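Local coordinates for acyl-CoA-binding domain-containing protein 1 (Oryza sativa Japonica Group, PDB 5H3G), which binds medium- and long-chain acyl-CoA esters with high affinity and, in vitro, also phosphatidic acid and phosphatidylcholine, at residues 28-39 with 74-85. Sequence-based numbering, arbitrary orientation. Where two conformers were deposited one is given.
Sequences NKLILYGLYKQA and AMSDYITKVKQL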
loop_
_atom_site.group_PDB
_atom_site.type_symbol
_atom_site.label_atom_id
_atom_site.label_comp_id
_atom_site.label_asym_id
_atom_site.label_seq_id
_atom_site.Cartn_x
_atom_site.Cartn_y
_atom_site.Cartn_z
ATOM N N ASN A 28 -4.602 6.488 -5.019
ATOM C CA ASN A 28 -4.008 5.166 -5.123
ATOM C C ASN A 28 -2.718 5.070 -4.326
ATOM O O ASN A 28 -2.453 4.029 -3.717
ATOM C CB ASN A 28 -3.793 4.832 -6.597
ATOM C CG ASN A 28 -5.094 4.823 -7.347
ATOM O OD1 ASN A 28 -5.510 5.845 -7.895
ATOM N ND2 ASN A 28 -5.793 3.685 -7.309
ATOM N N LYS A 29 -1.928 6.150 -4.281
ATOM C CA LYS A 29 -0.738 6.148 -3.437
ATOM C C LYS A 29 -1.108 5.884 -1.982
ATOM O O LYS A 29 -0.399 5.159 -1.273
ATOM C CB LYS A 29 0.012 7.477 -3.564
ATOM C CG LYS A 29 0.653 7.658 -4.934
ATOM C CD LYS A 29 1.650 8.812 -4.926
ATOM C CE LYS A 29 2.160 9.089 -6.332
ATOM N NZ LYS A 29 3.156 10.207 -6.386
ATOM N N LEU A 30 -2.238 6.436 -1.531
ATOM C CA LEU A 30 -2.655 6.237 -0.143
ATOM C C LEU A 30 -3.077 4.796 0.104
ATOM O O LEU A 30 -2.772 4.229 1.160
ATOM C CB LEU A 30 -3.790 7.201 0.208
ATOM C CG LEU A 30 -3.403 8.661 0.424
ATOM C CD1 LEU A 30 -4.637 9.541 0.419
ATOM C CD2 LEU A 30 -2.630 8.791 1.756
ATOM N N ILE A 31 -3.782 4.193 -0.857
ATOM C CA ILE A 31 -4.172 2.793 -0.720
ATOM C C ILE A 31 -2.938 1.909 -0.603
ATOM O O ILE A 31 -2.865 1.024 0.259
ATOM C CB ILE A 31 -5.069 2.374 -1.897
ATOM C CG1 ILE A 31 -6.455 3.007 -1.745
ATOM C CG2 ILE A 31 -5.167 0.852 -1.986
ATOM C CD1 ILE A 31 -7.250 3.029 -3.013
ATOM N N LEU A 32 -1.938 2.147 -1.455
ATOM C CA LEU A 32 -0.712 1.360 -1.386
ATOM C C LEU A 32 0.018 1.598 -0.073
ATOM O O LEU A 32 0.554 0.655 0.526
ATOM C CB LEU A 32 0.212 1.694 -2.564
ATOM C CG LEU A 32 -0.297 1.312 -3.954
ATOM C CD1 LEU A 32 0.797 1.482 -4.989
ATOM C CD2 LEU A 32 -0.812 -0.121 -3.909
ATOM N N TYR A 33 0.066 2.852 0.379
ATOM C CA TYR A 33 0.731 3.153 1.642
ATOM C C TYR A 33 0.116 2.342 2.773
ATOM O O TYR A 33 0.827 1.674 3.531
ATOM C CB TYR A 33 0.666 4.661 1.939
ATOM C CG TYR A 33 1.172 5.022 3.332
ATOM C CD1 TYR A 33 2.525 5.252 3.568
ATOM C CD2 TYR A 33 0.295 5.099 4.414
ATOM C CE1 TYR A 33 2.987 5.564 4.855
ATOM C CE2 TYR A 33 0.747 5.392 5.694
ATOM C CZ TYR A 33 2.084 5.631 5.903
ATOM O OH TYR A 33 2.505 5.938 7.183
ATOM N N GLY A 34 -1.208 2.372 2.894
ATOM C CA GLY A 34 -1.829 1.692 4.020
ATOM C C GLY A 34 -1.552 0.203 4.021
ATOM O O GLY A 34 -1.250 -0.384 5.066
ATOM N N LEU A 35 -1.649 -0.430 2.851
ATOM C CA LEU A 35 -1.399 -1.861 2.766
ATOM C C LEU A 35 0.069 -2.178 3.001
ATOM O O LEU A 35 0.396 -3.201 3.606
ATOM C CB LEU A 35 -1.849 -2.402 1.412
ATOM C CG LEU A 35 -3.359 -2.466 1.242
ATOM C CD1 LEU A 35 -3.678 -2.714 -0.225
ATOM C CD2 LEU A 35 -3.850 -3.585 2.124
ATOM N N TYR A 36 0.977 -1.317 2.532
ATOM C CA TYR A 36 2.391 -1.570 2.766
ATOM C C TYR A 36 2.716 -1.517 4.252
ATOM O O TYR A 36 3.433 -2.380 4.772
ATOM C CB TYR A 36 3.240 -0.555 2.004
ATOM C CG TYR A 36 4.717 -0.874 2.070
ATOM C CD1 TYR A 36 5.290 -1.761 1.179
ATOM C CD2 TYR A 36 5.526 -0.305 3.045
ATOM C CE1 TYR A 36 6.653 -2.056 1.231
ATOM C CE2 TYR A 36 6.874 -0.600 3.120
ATOM C CZ TYR A 36 7.440 -1.480 2.206
ATOM O OH TYR A 36 8.785 -1.771 2.266
ATOM N N LYS A 37 2.220 -0.491 4.947
ATOM C CA LYS A 37 2.366 -0.439 6.399
ATOM C C LYS A 37 1.799 -1.693 7.053
ATOM O O LYS A 37 2.465 -2.345 7.869
ATOM C CB LYS A 37 1.671 0.800 6.946
ATOM C CG LYS A 37 2.275 2.124 6.471
ATOM C CD LYS A 37 3.742 2.228 6.861
ATOM C CE LYS A 37 3.972 2.129 8.368
ATOM N NZ LYS A 37 5.358 2.597 8.698
ATOM N N GLN A 38 0.551 -2.020 6.736
ATOM C CA GLN A 38 -0.094 -3.174 7.361
ATOM C C GLN A 38 0.675 -4.460 7.087
ATOM O O GLN A 38 0.861 -5.288 7.989
ATOM C CB GLN A 38 -1.528 -3.297 6.855
ATOM C CG GLN A 38 -2.322 -4.335 7.628
ATOM C CD GLN A 38 -2.595 -3.905 9.059
ATOM O OE1 GLN A 38 -2.535 -2.719 9.402
ATOM N NE2 GLN A 38 -2.896 -4.880 9.916
ATOM N N ALA A 39 1.157 -4.625 5.854
ATOM C CA ALA A 39 1.860 -5.841 5.451
ATOM C C ALA A 39 3.177 -6.021 6.195
ATOM O O ALA A 39 3.541 -7.142 6.559
ATOM C CB ALA A 39 2.116 -5.808 3.946
ATOM N N ALA A 74 -2.383 -8.725 4.017
ATOM C CA ALA A 74 -2.055 -7.377 3.558
ATOM C C ALA A 74 -1.016 -7.410 2.451
ATOM O O ALA A 74 -1.098 -6.618 1.504
ATOM C CB ALA A 74 -1.571 -6.521 4.728
ATOM N N MET A 75 -0.028 -8.308 2.554
ATOM C CA MET A 75 0.883 -8.542 1.436
ATOM C C MET A 75 0.102 -8.919 0.195
ATOM O O MET A 75 0.381 -8.426 -0.905
ATOM C CB MET A 75 1.875 -9.663 1.757
ATOM C CG MET A 75 3.083 -9.268 2.567
ATOM S SD MET A 75 4.300 -10.604 2.689
ATOM C CE MET A 75 5.609 -9.690 3.481
ATOM N N SER A 76 -0.877 -9.807 0.374
ATOM C CA SER A 76 -1.773 -10.222 -0.692
ATOM C C SER A 76 -2.439 -9.030 -1.360
ATOM O O SER A 76 -2.395 -8.877 -2.589
ATOM C CB SER A 76 -2.848 -11.151 -0.103
ATOM O OG SER A 76 -2.253 -12.184 0.635
ATOM N N ASP A 77 -3.111 -8.210 -0.564
ATOM C CA ASP A 77 -3.848 -7.088 -1.123
ATOM C C ASP A 77 -2.907 -6.104 -1.782
ATOM O O ASP A 77 -3.191 -5.611 -2.873
ATOM C CB ASP A 77 -4.648 -6.391 -0.040
ATOM C CG ASP A 77 -5.753 -7.241 0.478
ATOM O OD1 ASP A 77 -6.292 -8.022 -0.326
ATOM O OD2 ASP A 77 -6.058 -7.138 1.680
ATOM N N TYR A 78 -1.789 -5.794 -1.118
ATOM C CA TYR A 78 -0.810 -4.875 -1.698
ATOM C C TYR A 78 -0.414 -5.335 -3.093
ATOM O O TYR A 78 -0.419 -4.551 -4.050
ATOM C CB TYR A 78 0.419 -4.767 -0.777
ATOM C CG TYR A 78 1.514 -3.914 -1.381
ATOM C CD1 TYR A 78 1.508 -2.538 -1.213
ATOM C CD2 TYR A 78 2.511 -4.484 -2.164
ATOM C CE1 TYR A 78 2.509 -1.738 -1.791
ATOM C CE2 TYR A 78 3.507 -3.699 -2.749
ATOM C CZ TYR A 78 3.486 -2.331 -2.560
ATOM O OH TYR A 78 4.462 -1.544 -3.156
ATOM N N ILE A 79 -0.094 -6.624 -3.226
ATOM C CA ILE A 79 0.303 -7.179 -4.515
ATOM C C ILE A 79 -0.809 -6.999 -5.541
ATOM O O ILE A 79 -0.555 -6.575 -6.674
ATOM C CB ILE A 79 0.699 -8.658 -4.365
ATOM C CG1 ILE A 79 2.035 -8.764 -3.622
ATOM C CG2 ILE A 79 0.826 -9.319 -5.727
ATOM C CD1 ILE A 79 2.266 -10.130 -3.004
ATOM N N THR A 80 -2.057 -7.307 -5.168
ATOM C CA THR A 80 -3.134 -7.190 -6.151
ATOM C C THR A 80 -3.356 -5.738 -6.553
ATOM O O THR A 80 -3.612 -5.452 -7.729
ATOM C CB THR A 80 -4.437 -7.824 -5.645
ATOM O OG1 THR A 80 -4.959 -7.121 -4.505
ATOM C CG2 THR A 80 -4.211 -9.278 -5.287
ATOM N N LYS A 81 -3.237 -4.802 -5.610
ATOM C CA LYS A 81 -3.415 -3.393 -5.967
ATOM C C LYS A 81 -2.289 -2.898 -6.864
ATOM O O LYS A 81 -2.538 -2.162 -7.831
ATOM C CB LYS A 81 -3.492 -2.529 -4.703
ATOM C CG LYS A 81 -4.732 -2.795 -3.850
ATOM C CD LYS A 81 -6.003 -2.415 -4.591
ATOM C CE LYS A 81 -7.235 -2.684 -3.749
ATOM N NZ LYS A 81 -7.034 -2.253 -2.344
ATOM N N VAL A 82 -1.045 -3.281 -6.560
ATOM C CA VAL A 82 0.088 -2.871 -7.394
ATOM C C VAL A 82 -0.041 -3.463 -8.787
ATOM O O VAL A 82 0.151 -2.764 -9.787
ATOM C CB VAL A 82 1.428 -3.257 -6.743
ATOM C CG1 VAL A 82 2.567 -3.027 -7.728
ATOM C CG2 VAL A 82 1.667 -2.424 -5.497
ATOM N N LYS A 83 -0.405 -4.748 -8.877
ATOM C CA LYS A 83 -0.592 -5.396 -10.170
ATOM C C LYS A 83 -1.610 -4.649 -11.020
ATOM O O LYS A 83 -1.394 -4.401 -12.210
ATOM C CB LYS A 83 -1.038 -6.842 -9.957
ATOM C CG LYS A 83 -1.386 -7.560 -11.219
ATOM C CD LYS A 83 -0.203 -7.554 -12.164
ATOM C CE LYS A 83 -0.461 -8.486 -13.328
ATOM N NZ LYS A 83 0.661 -8.454 -14.306
ATOM N N GLN A 84 -2.744 -4.289 -10.412
ATOM C CA GLN A 84 -3.770 -3.547 -11.137
ATOM C C GLN A 84 -3.229 -2.211 -11.632
ATOM O O GLN A 84 -3.413 -1.843 -12.800
ATOM C CB GLN A 84 -4.990 -3.341 -10.245
ATOM C CG GLN A 84 -6.109 -2.589 -10.924
ATOM C CD GLN A 84 -7.286 -2.359 -10.003
ATOM O OE1 GLN A 84 -7.188 -2.554 -8.786
ATOM N NE2 GLN A 84 -8.407 -1.942 -10.575
ATOM N N LEU A 85 -2.537 -1.478 -10.758
ATOM C CA LEU A 85 -1.987 -0.184 -11.152
ATOM C C LEU A 85 -0.940 -0.329 -12.251
ATOM O O LEU A 85 -0.864 0.509 -13.160
ATOM C CB LEU A 85 -1.390 0.514 -9.924
ATOM C CG LEU A 85 -2.463 1.103 -9.009
ATOM C CD1 LEU A 85 -1.891 1.394 -7.649
ATOM C CD2 LEU A 85 -3.035 2.372 -9.610
#
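Ala-39 and Ala-74 mark the tight end of this antiparallel helix pair in the four-helix acyl-CoA-binding fold. Helices 26-41 and 71-92 come so close that Ala-74 CB lies 3.5 Å from Ala-39 N, and Ala-39 CB touches Met-75 CG. The axes of segments 28-39 and 74-85, at 150° between N-to-C directions, then splay toward Asn-28 and Leu-85, and longer side chains bridge the gap. Leu-35 is a knob in the hole formed by Ala-74, Asp-77, Tyr-78 and Lys-81, its CD2 3.6 Å from Asp-77 CB. One turn back, Leu-32 fills the next hole: CD2 meets Lys-81 CB and Val-82 CG2, and CD1 meets Leu-85 CD1 tip to tip at 3.8 Å. Trimmed to an alanine, Leu-32 would lose both methyl branches, and the hole is likely to be left poorly filled. On one exposed flank, Lys-81, bent at chi2 and chi4, brings NZ to 4.0 Å from Leu-35 CD1. On the other, exposed Tyr-36 meets buried Tyr-78, both assigned to the acyl-CoA site by similarity. With CG anti to the backbone N, the side chains run alongside and the rings meet edge-to-face, Tyr-36 edge toward the face of Tyr-78, whose CD1 sits 3.8 Å from Leu-32 O.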